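Local coordinates for glutathione transferase (Phanerochaete chrysosporium, PDB 4F0C), which probably catalyses glutathione-dependent reactions as a dimeric fungal Ure2p-class transferase and binds oxidized glutathione disulfide, at residues T8-Q13 and P47-Y52; R26-S31 and K84-H89; Y80-Y85 and K90-T95; R158-A163 and I168-F173. One frame throughout, in Å; residues are numbered along the deposited sequence.

Contact 1: residues T8-Q13 and P47-Y52. With SO4 (sulfate ion), chain G.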
# COMPACT_ATOMS: atom_id res chain seq x y z
N THR A 8 -1.54 19.98 11.84
CA THR A 8 -1.50 20.53 10.49
C THR A 8 -1.62 19.35 9.55
O THR A 8 -0.82 18.40 9.61
CB THR A 8 -0.19 21.28 10.17
OG1 THR A 8 -0.07 22.40 11.03
CG2 THR A 8 -0.18 21.78 8.72
N LEU A 9 -2.65 19.40 8.70
CA LEU A 9 -2.80 18.40 7.65
C LEU A 9 -2.39 19.02 6.32
O LEU A 9 -3.01 19.97 5.86
CB LEU A 9 -4.27 17.92 7.55
CG LEU A 9 -4.60 16.97 6.38
CD1 LEU A 9 -3.77 15.67 6.40
CD2 LEU A 9 -6.13 16.64 6.34
N PHE A 10 -1.35 18.49 5.70
CA PHE A 10 -0.99 18.92 4.37
C PHE A 10 -1.86 18.11 3.41
O PHE A 10 -1.83 16.88 3.39
CB PHE A 10 0.50 18.70 4.09
CG PHE A 10 1.40 19.56 4.96
CD1 PHE A 10 1.64 20.89 4.64
CD2 PHE A 10 2.01 19.03 6.10
CE1 PHE A 10 2.48 21.68 5.41
CE2 PHE A 10 2.86 19.82 6.88
CZ PHE A 10 3.08 21.15 6.54
N ASN A 11 -2.68 18.84 2.65
CA ASN A 11 -3.70 18.24 1.83
C ASN A 11 -3.59 18.79 0.40
O ASN A 11 -2.71 19.61 0.08
CB ASN A 11 -5.08 18.54 2.47
CG ASN A 11 -6.16 17.53 2.09
OD1 ASN A 11 -5.95 16.67 1.24
ND2 ASN A 11 -7.33 17.64 2.72
N HIS A 12 -4.49 18.34 -0.47
CA HIS A 12 -4.64 18.90 -1.81
C HIS A 12 -6.13 18.90 -2.13
O HIS A 12 -6.86 18.00 -1.69
CB HIS A 12 -3.89 18.06 -2.87
CG HIS A 12 -3.79 18.73 -4.20
ND1 HIS A 12 -4.54 18.35 -5.29
CD2 HIS A 12 -3.08 19.82 -4.60
CE1 HIS A 12 -4.27 19.14 -6.31
NE2 HIS A 12 -3.39 20.04 -5.92
N GLN A 13 -6.59 19.91 -2.88
CA GLN A 13 -8.00 20.07 -3.16
C GLN A 13 -8.53 18.97 -4.09
O GLN A 13 -9.62 18.44 -3.87
CB GLN A 13 -8.29 21.46 -3.77
CG GLN A 13 -7.90 22.65 -2.87
CD GLN A 13 -6.52 23.22 -3.20
OE1 GLN A 13 -5.61 22.49 -3.60
NE2 GLN A 13 -6.37 24.53 -3.04
N PRO A 47 12.40 21.48 -0.68
CA PRO A 47 12.93 21.24 0.67
C PRO A 47 11.92 21.56 1.77
O PRO A 47 11.87 20.87 2.79
CB PRO A 47 14.11 22.22 0.77
CG PRO A 47 14.60 22.34 -0.65
CD PRO A 47 13.38 22.18 -1.54
N SER A 48 11.10 22.58 1.55
CA SER A 48 10.15 22.98 2.57
C SER A 48 9.09 21.92 2.83
O SER A 48 8.53 21.87 3.92
CB SER A 48 9.51 24.33 2.24
OG SER A 48 8.75 24.26 1.05
N PHE A 49 8.80 21.06 1.86
CA PHE A 49 7.87 19.97 2.13
C PHE A 49 8.56 18.61 2.25
O PHE A 49 8.12 17.79 3.04
CB PHE A 49 6.72 19.89 1.11
CG PHE A 49 5.72 18.83 1.43
CD1 PHE A 49 4.82 19.00 2.47
CD2 PHE A 49 5.68 17.64 0.72
CE1 PHE A 49 3.90 18.02 2.80
CE2 PHE A 49 4.75 16.66 1.03
CZ PHE A 49 3.87 16.83 2.08
N THR A 50 9.63 18.39 1.51
CA THR A 50 10.32 17.09 1.63
C THR A 50 10.93 16.93 3.02
O THR A 50 11.22 15.81 3.46
CB THR A 50 11.36 16.84 0.50
OG1 THR A 50 12.40 17.83 0.54
CG2 THR A 50 10.68 16.88 -0.86
N LYS A 51 11.10 18.04 3.73
CA LYS A 51 11.54 17.95 5.13
C LYS A 51 10.49 17.23 5.99
O LYS A 51 10.83 16.62 7.01
CB LYS A 51 11.90 19.34 5.70
CG LYS A 51 10.72 20.22 6.13
CD LYS A 51 11.22 21.61 6.56
CE LYS A 51 10.08 22.52 7.01
NZ LYS A 51 10.38 23.97 6.89
N TYR A 52 9.23 17.29 5.55
CA TYR A 52 8.15 16.54 6.20
C TYR A 52 7.94 15.16 5.60
O TYR A 52 7.67 14.21 6.32
CB TYR A 52 6.83 17.30 6.10
CG TYR A 52 6.88 18.62 6.84
CD1 TYR A 52 7.06 18.65 8.22
CD2 TYR A 52 6.78 19.82 6.16
CE1 TYR A 52 7.13 19.85 8.91
CE2 TYR A 52 6.85 21.04 6.85
CZ TYR A 52 7.01 21.03 8.22
OH TYR A 52 7.07 22.21 8.91
S SO4 G . -2.51 21.98 -8.54
O1 SO4 G . -1.80 20.75 -8.90
O2 SO4 G . -2.01 23.08 -9.35
O3 SO4 G . -3.94 21.79 -8.79
O4 SO4 G . -2.29 22.28 -7.12

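Contact 2: residues R26-S31 and K84-H89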
# COMPACT_ATOMS: atom_id res chain seq x y z
N ARG A 26 -12.44 14.80 11.38
CA ARG A 26 -13.80 15.31 11.62
C ARG A 26 -14.62 14.33 12.45
O ARG A 26 -15.35 14.76 13.34
CB ARG A 26 -14.53 15.63 10.31
CG ARG A 26 -13.92 16.79 9.55
CD ARG A 26 -14.70 17.17 8.25
NE ARG A 26 -13.80 18.00 7.45
CZ ARG A 26 -13.67 19.32 7.58
NH1 ARG A 26 -14.45 20.00 8.41
NH2 ARG A 26 -12.76 19.95 6.85
N GLU A 27 -14.53 13.04 12.14
CA GLU A 27 -15.26 12.00 12.90
C GLU A 27 -14.91 12.05 14.39
O GLU A 27 -15.77 11.88 15.25
CB GLU A 27 -14.94 10.58 12.37
CG GLU A 27 -15.57 10.25 11.01
CD GLU A 27 -17.06 9.86 11.10
OE1 GLU A 27 -17.73 10.18 12.09
OE2 GLU A 27 -17.55 9.21 10.16
N LEU A 28 -13.63 12.26 14.69
CA LEU A 28 -13.16 12.29 16.08
C LEU A 28 -13.27 13.65 16.74
O LEU A 28 -12.99 13.79 17.93
CB LEU A 28 -11.70 11.78 16.17
CG LEU A 28 -11.57 10.25 16.10
CD1 LEU A 28 -10.12 9.79 15.79
CD2 LEU A 28 -12.10 9.61 17.40
N GLY A 29 -13.66 14.67 15.98
CA GLY A 29 -13.83 16.00 16.55
C GLY A 29 -12.50 16.67 16.90
O GLY A 29 -12.46 17.55 17.75
N LEU A 30 -11.43 16.26 16.23
CA LEU A 30 -10.08 16.78 16.52
C LEU A 30 -9.81 18.10 15.79
O LEU A 30 -10.34 18.33 14.70
CB LEU A 30 -9.04 15.73 16.11
CG LEU A 30 -9.04 14.46 16.98
CD1 LEU A 30 -8.28 13.26 16.35
CD2 LEU A 30 -8.48 14.79 18.37
N SER A 31 -8.99 18.97 16.37
CA SER A 31 -8.75 20.28 15.76
C SER A 31 -7.59 20.25 14.76
O SER A 31 -6.54 19.66 15.03
CB SER A 31 -8.54 21.36 16.83
OG SER A 31 -7.35 21.11 17.53
N LYS A 84 -3.47 6.89 19.01
CA LYS A 84 -3.23 7.87 20.06
C LYS A 84 -4.46 8.63 20.53
O LYS A 84 -4.47 9.14 21.65
CB LYS A 84 -2.13 8.87 19.63
CG LYS A 84 -0.72 8.29 19.77
CD LYS A 84 0.40 9.34 19.62
CE LYS A 84 0.31 10.52 20.58
NZ LYS A 84 0.69 10.24 22.01
N TYR A 85 -5.48 8.72 19.69
CA TYR A 85 -6.60 9.63 19.94
C TYR A 85 -7.99 8.99 19.69
O TYR A 85 -8.99 9.71 19.55
CB TYR A 85 -6.47 10.90 19.09
CG TYR A 85 -5.14 11.62 19.34
CD1 TYR A 85 -4.89 12.25 20.57
CD2 TYR A 85 -4.14 11.62 18.37
CE1 TYR A 85 -3.69 12.88 20.80
CE2 TYR A 85 -2.92 12.27 18.59
CZ TYR A 85 -2.70 12.88 19.83
OH TYR A 85 -1.50 13.55 20.09
N ASP A 86 -8.05 7.67 19.73
CA ASP A 86 -9.33 6.97 19.71
C ASP A 86 -9.40 5.95 20.86
O ASP A 86 -9.50 4.72 20.62
CB ASP A 86 -9.54 6.29 18.32
CG ASP A 86 -10.93 5.65 18.17
OD1 ASP A 86 -11.88 6.10 18.87
OD2 ASP A 86 -11.07 4.75 17.32
N PRO A 87 -9.30 6.44 22.12
CA PRO A 87 -9.18 5.49 23.24
C PRO A 87 -10.46 4.67 23.48
O PRO A 87 -10.41 3.61 24.11
CB PRO A 87 -8.90 6.41 24.45
CG PRO A 87 -9.55 7.72 24.05
CD PRO A 87 -9.24 7.84 22.57
N GLU A 88 -11.59 5.16 22.98
CA GLU A 88 -12.82 4.38 23.09
C GLU A 88 -13.08 3.49 21.88
O GLU A 88 -14.14 2.83 21.80
CB GLU A 88 -14.01 5.31 23.33
CG GLU A 88 -13.92 6.01 24.72
CD GLU A 88 -15.14 6.81 25.08
OE1 GLU A 88 -15.38 7.89 24.49
OE2 GLU A 88 -15.84 6.35 26.01
N HIS A 89 -12.12 3.45 20.97
CA HIS A 89 -12.21 2.61 19.75
C HIS A 89 -13.53 2.86 19.00
O HIS A 89 -14.25 1.92 18.60
CB HIS A 89 -12.05 1.12 20.13
CG HIS A 89 -10.78 0.84 20.90
ND1 HIS A 89 -10.77 0.64 22.26
CD2 HIS A 89 -9.49 0.77 20.50
CE1 HIS A 89 -9.53 0.41 22.66
NE2 HIS A 89 -8.73 0.50 21.61

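Contact 3: residues Y80-Y85 and K90-T95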
# COMPACT_ATOMS: atom_id res chain seq x y z
N TYR A 80 -2.00 6.20 13.11
CA TYR A 80 -1.41 7.06 14.13
C TYR A 80 -2.54 7.73 14.93
O TYR A 80 -2.56 7.70 16.16
CB TYR A 80 -0.53 8.16 13.51
CG TYR A 80 -0.03 9.22 14.51
CD1 TYR A 80 1.09 8.99 15.30
CD2 TYR A 80 -0.70 10.44 14.66
CE1 TYR A 80 1.55 9.95 16.24
CE2 TYR A 80 -0.28 11.41 15.60
CZ TYR A 80 0.85 11.16 16.37
OH TYR A 80 1.28 12.11 17.27
N ILE A 81 -3.49 8.30 14.21
CA ILE A 81 -4.57 9.03 14.87
C ILE A 81 -5.41 8.12 15.77
O ILE A 81 -5.73 8.48 16.92
CB ILE A 81 -5.46 9.74 13.85
CG1 ILE A 81 -4.67 10.86 13.17
CG2 ILE A 81 -6.71 10.36 14.57
CD1 ILE A 81 -5.35 11.45 11.95
N VAL A 82 -5.78 6.93 15.28
CA VAL A 82 -6.60 6.06 16.14
C VAL A 82 -5.80 5.44 17.30
O VAL A 82 -6.37 5.23 18.39
CB VAL A 82 -7.41 4.96 15.40
CG1 VAL A 82 -8.42 5.61 14.43
CG2 VAL A 82 -6.49 3.95 14.68
N GLU A 83 -4.53 5.12 17.09
CA GLU A 83 -3.75 4.61 18.21
C GLU A 83 -3.68 5.62 19.36
O GLU A 83 -3.85 5.28 20.54
CB GLU A 83 -2.35 4.19 17.74
CG GLU A 83 -2.37 2.84 17.03
CD GLU A 83 -2.55 1.67 18.01
OE1 GLU A 83 -2.97 0.58 17.57
OE2 GLU A 83 -2.27 1.85 19.21
N LYS A 84 -3.47 6.89 19.01
CA LYS A 84 -3.23 7.87 20.06
C LYS A 84 -4.46 8.63 20.53
O LYS A 84 -4.47 9.14 21.65
CB LYS A 84 -2.13 8.87 19.63
CG LYS A 84 -0.72 8.29 19.77
CD LYS A 84 0.40 9.34 19.62
CE LYS A 84 0.31 10.52 20.58
NZ LYS A 84 0.69 10.24 22.01
N TYR A 85 -5.48 8.72 19.69
CA TYR A 85 -6.60 9.63 19.94
C TYR A 85 -7.99 8.99 19.69
O TYR A 85 -8.99 9.71 19.55
CB TYR A 85 -6.47 10.90 19.09
CG TYR A 85 -5.14 11.62 19.34
CD1 TYR A 85 -4.89 12.25 20.57
CD2 TYR A 85 -4.14 11.62 18.37
CE1 TYR A 85 -3.69 12.88 20.80
CE2 TYR A 85 -2.92 12.27 18.59
CZ TYR A 85 -2.70 12.88 19.83
OH TYR A 85 -1.50 13.55 20.09
N LYS A 90 -13.84 4.14 18.82
CA LYS A 90 -15.01 4.53 18.02
C LYS A 90 -14.81 4.21 16.53
O LYS A 90 -15.78 4.02 15.81
CB LYS A 90 -15.29 6.02 18.20
CG LYS A 90 -15.77 6.40 19.62
CD LYS A 90 -15.79 7.91 19.78
CE LYS A 90 -16.43 8.35 21.08
NZ LYS A 90 -16.53 9.85 21.11
N PHE A 91 -13.55 4.16 16.09
CA PHE A 91 -13.23 3.94 14.67
C PHE A 91 -12.07 2.99 14.52
O PHE A 91 -11.32 3.08 13.55
CB PHE A 91 -12.91 5.29 13.98
CG PHE A 91 -14.03 6.28 14.11
CD1 PHE A 91 -15.17 6.15 13.34
CD2 PHE A 91 -13.98 7.29 15.06
CE1 PHE A 91 -16.24 7.03 13.48
CE2 PHE A 91 -15.05 8.17 15.20
CZ PHE A 91 -16.18 8.03 14.42
N SER A 92 -11.90 2.10 15.51
CA SER A 92 -10.73 1.21 15.53
C SER A 92 -11.04 0.06 16.50
O SER A 92 -12.18 -0.06 16.99
CB SER A 92 -9.46 1.99 15.96
OG SER A 92 -9.62 2.53 17.28
N VAL A 93 -10.05 -0.78 16.76
CA VAL A 93 -10.28 -2.03 17.48
C VAL A 93 -9.26 -2.25 18.59
O VAL A 93 -8.18 -1.65 18.57
CB VAL A 93 -10.29 -3.26 16.52
CG1 VAL A 93 -11.53 -3.23 15.62
CG2 VAL A 93 -9.03 -3.32 15.64
N SER A 94 -9.58 -3.12 19.54
CA SER A 94 -8.70 -3.30 20.70
C SER A 94 -7.84 -4.59 20.68
O SER A 94 -6.68 -4.56 21.07
CB SER A 94 -9.48 -3.19 22.01
OG SER A 94 -10.53 -4.12 22.00
N THR A 95 -8.39 -5.69 20.20
CA THR A 95 -7.67 -6.97 20.30
C THR A 95 -6.63 -7.12 19.20
O THR A 95 -6.76 -6.54 18.12
CB THR A 95 -8.61 -8.21 20.22
OG1 THR A 95 -9.12 -8.36 18.90
CG2 THR A 95 -9.78 -8.11 21.23

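Contact 4: residues R158-A163 and I168-F173. With SO4 (sulfate ion), chain C.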
# COMPACT_ATOMS: atom_id res chain seq x y z
N ARG A 158 -20.98 -9.24 5.40
CA ARG A 158 -20.59 -8.53 6.62
C ARG A 158 -20.97 -7.07 6.46
O ARG A 158 -20.95 -6.56 5.34
CB ARG A 158 -19.07 -8.65 6.92
CG ARG A 158 -18.17 -7.99 5.88
CD ARG A 158 -16.66 -8.23 6.21
NE ARG A 158 -16.25 -9.63 5.91
CZ ARG A 158 -14.98 -10.04 5.87
NH1 ARG A 158 -14.01 -9.17 6.13
NH2 ARG A 158 -14.68 -11.31 5.56
N GLN A 159 -21.33 -6.42 7.56
CA GLN A 159 -21.77 -5.03 7.50
C GLN A 159 -20.59 -4.08 7.24
O GLN A 159 -20.72 -3.10 6.50
CB GLN A 159 -22.47 -4.64 8.82
CG GLN A 159 -23.03 -3.23 8.75
CD GLN A 159 -23.89 -2.88 9.92
OE1 GLN A 159 -23.98 -3.63 10.91
NE2 GLN A 159 -24.56 -1.73 9.82
N TRP A 160 -19.47 -4.38 7.89
CA TRP A 160 -18.25 -3.55 7.87
C TRP A 160 -17.07 -4.50 7.68
O TRP A 160 -17.19 -5.69 7.97
CB TRP A 160 -18.08 -2.83 9.23
CG TRP A 160 -19.23 -1.95 9.62
CD1 TRP A 160 -20.10 -2.13 10.65
CD2 TRP A 160 -19.61 -0.72 8.99
NE1 TRP A 160 -21.01 -1.09 10.70
CE2 TRP A 160 -20.73 -0.21 9.69
CE3 TRP A 160 -19.11 0.01 7.90
CZ2 TRP A 160 -21.37 0.97 9.33
CZ3 TRP A 160 -19.76 1.19 7.54
CH2 TRP A 160 -20.86 1.66 8.26
N LEU A 161 -15.91 -3.99 7.28
CA LEU A 161 -14.81 -4.91 6.94
C LEU A 161 -14.27 -5.71 8.13
O LEU A 161 -13.95 -6.88 7.97
CB LEU A 161 -13.64 -4.14 6.29
CG LEU A 161 -14.03 -3.64 4.90
CD1 LEU A 161 -12.96 -2.67 4.36
CD2 LEU A 161 -14.24 -4.80 3.93
N VAL A 162 -14.19 -5.10 9.31
CA VAL A 162 -13.57 -5.80 10.45
C VAL A 162 -14.39 -5.68 11.68
O VAL A 162 -14.92 -4.61 11.97
CB VAL A 162 -12.16 -5.21 10.77
CG1 VAL A 162 -11.47 -6.06 11.84
CG2 VAL A 162 -11.30 -5.15 9.46
N ALA A 163 -14.51 -6.79 12.42
CA ALA A 163 -15.09 -6.77 13.76
C ALA A 163 -16.54 -6.28 13.82
O ALA A 163 -17.00 -5.87 14.89
CB ALA A 163 -14.21 -5.94 14.72
N ILE A 168 -11.41 2.64 10.64
CA ILE A 168 -10.64 3.30 9.61
C ILE A 168 -10.41 2.39 8.39
O ILE A 168 -10.13 2.90 7.31
CB ILE A 168 -9.29 3.86 10.14
CG1 ILE A 168 -8.53 2.78 10.95
CG2 ILE A 168 -9.58 5.10 11.01
CD1 ILE A 168 -7.00 3.13 11.12
N ALA A 169 -10.55 1.07 8.56
CA ALA A 169 -10.44 0.21 7.36
C ALA A 169 -11.52 0.61 6.36
O ALA A 169 -11.22 0.81 5.20
CB ALA A 169 -10.53 -1.28 7.68
N ASP A 170 -12.76 0.77 6.82
CA ASP A 170 -13.84 1.18 5.92
C ASP A 170 -13.62 2.59 5.42
O ASP A 170 -13.76 2.87 4.22
CB ASP A 170 -15.22 1.10 6.62
CG ASP A 170 -15.43 -0.24 7.30
OD1 ASP A 170 -15.82 -1.20 6.59
OD2 ASP A 170 -15.16 -0.35 8.53
N ILE A 171 -13.25 3.49 6.34
CA ILE A 171 -13.17 4.90 5.98
C ILE A 171 -12.10 5.11 4.91
O ILE A 171 -12.27 5.95 4.01
CB ILE A 171 -12.87 5.78 7.22
CG1 ILE A 171 -14.04 5.70 8.22
CG2 ILE A 171 -12.61 7.25 6.81
CD1 ILE A 171 -13.71 6.38 9.57
N SER A 172 -11.03 4.33 4.98
CA SER A 172 -9.89 4.50 4.08
C SER A 172 -10.26 4.32 2.61
O SER A 172 -9.59 4.87 1.74
CB SER A 172 -8.74 3.53 4.47
OG SER A 172 -9.07 2.21 4.04
N PHE A 173 -11.33 3.57 2.33
CA PHE A 173 -11.75 3.30 0.95
C PHE A 173 -12.67 4.35 0.35
O PHE A 173 -12.90 4.35 -0.87
CB PHE A 173 -12.52 1.96 0.86
CG PHE A 173 -11.66 0.73 0.93
CD1 PHE A 173 -11.23 0.10 -0.23
CD2 PHE A 173 -11.31 0.18 2.15
CE1 PHE A 173 -10.44 -1.04 -0.16
CE2 PHE A 173 -10.52 -0.96 2.23
CZ PHE A 173 -10.09 -1.59 1.06
S SO4 C . -10.94 -11.30 6.19
O1 SO4 C . -9.78 -11.19 5.28
O2 SO4 C . -10.59 -12.04 7.38
O3 SO4 C . -11.38 -10.01 6.77
O4 SO4 C . -12.00 -11.89 5.42
O HOH W 1 -14.25 -2.34 9.95

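Contact 1: residues T8-Q13 and P47-Y52
Phe49, on the short helix 47-50, is the first residue of its segment to reach the strand, and it does so with the edge of its ring over one face of Phe10. The fit is a T-shaped (edge-to-face) pair with centroids 5.4 Å apart and planes at 74°. One atom does most of the touching: Phe49 CE1 lies 3.6 Å from Phe10 CG and 3.7 Å from Phe10 CB. It can get there because CG of Phe49 stands anti to its backbone N (chi1 -177°), which carries the ring across toward the strand although the CB itself sets off to the flank. Three residues on is Tyr52, whose ring offers a face to the far rim of Phe10, with Tyr52 CE2 3.8 Å from Phe10 CZ. These two planes meet at 33°, and the side chains run roughly at right angles. The opposite face of Phe10 rests on Thr8 CG2, 3.9 Å above the ring plane, so the phenyl is packed from both faces. Replacing Phe10 by alanine is likely to open a gap between strand and helix, leaving the Phe49 edge without its ring face and the Tyr52 ring freer to turn. Past the end of the strand, His12 NE2 donates to O4 of a sulfate ion at 2.8 Å, a bound group probably taken from the crystallisation liquor. Phe10, Phe49 and Tyr52 thus form an aromatic cluster that seats helix 47-50 against strand 7-11, within the thioredoxin-like N-terminal domain of the glutathione transferase fold.

Contact 2: residues R26-S31 and K84-H89
Leu28, at the end of helix 18-28, leans its isobutyl group on the chain that leaves helix 74-85. Its CB points toward that chain, and CG already comes to 4.3 Å from Tyr85 O. There the branch divides: CD1 stays beside the same carbonyl, Tyr85 O, at 3.9 Å, while CD2 runs on to fit between Tyr85 O and Asp86 OD1, 3.8 Å from each. These are van der Waals contacts of methyl groups with oxygens. The Asp86 carboxylate spends its polarity elsewhere, on the backbone N of Lys90 and Phe91 and on Ser92 OG. Leu30 supplies the second touch, with its CD1 4.0 Å from Tyr85 CB. Only the root of Tyr85 is used here, since CG stands beside its backbone N (chi1 -56°) and the ring is carried away, to end in a hydroxyl bonded to Asp63. Between the two leucines the chain turns at Gly29, which has positive phi, and this lets both side chains face the same partner. Gly29 closes helix 18-28 in a Schellman motif. The contact therefore joins the C-terminal ends of two helices that, in the thioredoxin-like domain of glutathione transferases, pack on the same face of the sheet.

Contact 3: residues Y80-Y85 and K90-T95
Of the flat groups here, the peptide of Phe91 is the one that Val82 touches: Val82 CG1 lies 3.9 Å from Phe91 O. The Phe91 phenyl itself leads away from helix 74-85, its CG beside the backbone N (chi1 -57°), and packs on Glu27 and Ile171 instead. On the helix, Tyr85 carries Lys84 CB over one ring face, 3.6 Å above the plane. The main meeting is between two short side chains. Val82 CB lies 3.7 Å from Ser92 CB, and CG2 of the valine is almost as near to that same carbon, at 3.8 Å, so the serine methylene sits against the beta-branched root of Val82 by van der Waals contact. Its hydroxyl also passes close by, with Ser92 OG 3.8 Å from Val82 CB, but what holds it is a hydrogen bond to Asp86 OD2. That bond ties the returning chain to the turn at the end of the helix, and probably helps hold the Ser92 side chain against Val82. Segment 90-95 passes across the flank of helix 74-85 before Thr95 caps helix 96-126. Phe91 makes a backbone bond to Ile168 of helix 168-172, Ile81 packs on helix 18-28, and Lys84 meets Phe96 of the second subunit.

Contact 4: residues R158-A163 and I168-F173
Asp170 OD1 is gripped by two N-H groups, the backbone N of Leu161 and the indole NE1 of Trp203. The Leu161 bond, 2.9 Å from N to Asp170 OD1, is nearly straight at 164° and uses the syn lone pair of the carboxylate. The second oxygen, OD2, accepts from the backbone N of Thr167 and from a water 2.6 Å away, which in turn takes the N-H of Val162. Trp160 crosses the aspartate at about a right angle, CE3 3.7 Å from Asp170 CG, its ring plane turned 71° from the carboxylate. Leu161 slides past the aspartate and sets its CD1 3.7 Å from Phe173 CE2, while Ala169 CB meets Val162 CG2 at 4.3 Å. At the start of the loop segment, Arg158 folds back through a bend at chi3 (74°), so that NH1 reaches Leu161 O at 2.9 Å in the carbonyl plane. NH1 and NH2 also donate to O3 and O4 of a sulfate ion, probably from the crystallisation liquor, with NH2 2.7 Å from O4; Trp72 of the second subunit also binds it. A leucine in place of Arg158 is likely to leave Leu161 O without this donor and the sulfate without two N-H donors and the charge of the guanidinium. Thr167 and Asp170 follow the Thr-x-x-Asp pattern of the N-capping box known from this fold. With this many N-H donors around a buried carboxylate, the aspartate is likely to stay ionised and to pin the preceding loop to the start of helix 168-172.

Along the chain, contacts 1 and 2 interleave: segment 26-31 falls between the two halves of contact 1. Contact 3 starts on helix 74-85, which contact 2 also uses, and contact 4 comes last, within the C-terminal helical domain. Contacts 2 and 3 have centres 8 Å apart and share Lys84 and Tyr85. Contact 3 also touches contact 4, 13 Å away between centres, through a probable backbone hydrogen bond from Ile168 to Phe91 and packing such as Val82 on Ile168. Contact 1 stands apart, its centre 28 Å from that of contact 4 on the opposite side of the chain's centre. Contacts 2, 3 and 4 therefore form a continuous path from the thioredoxin-like domain into the helical one.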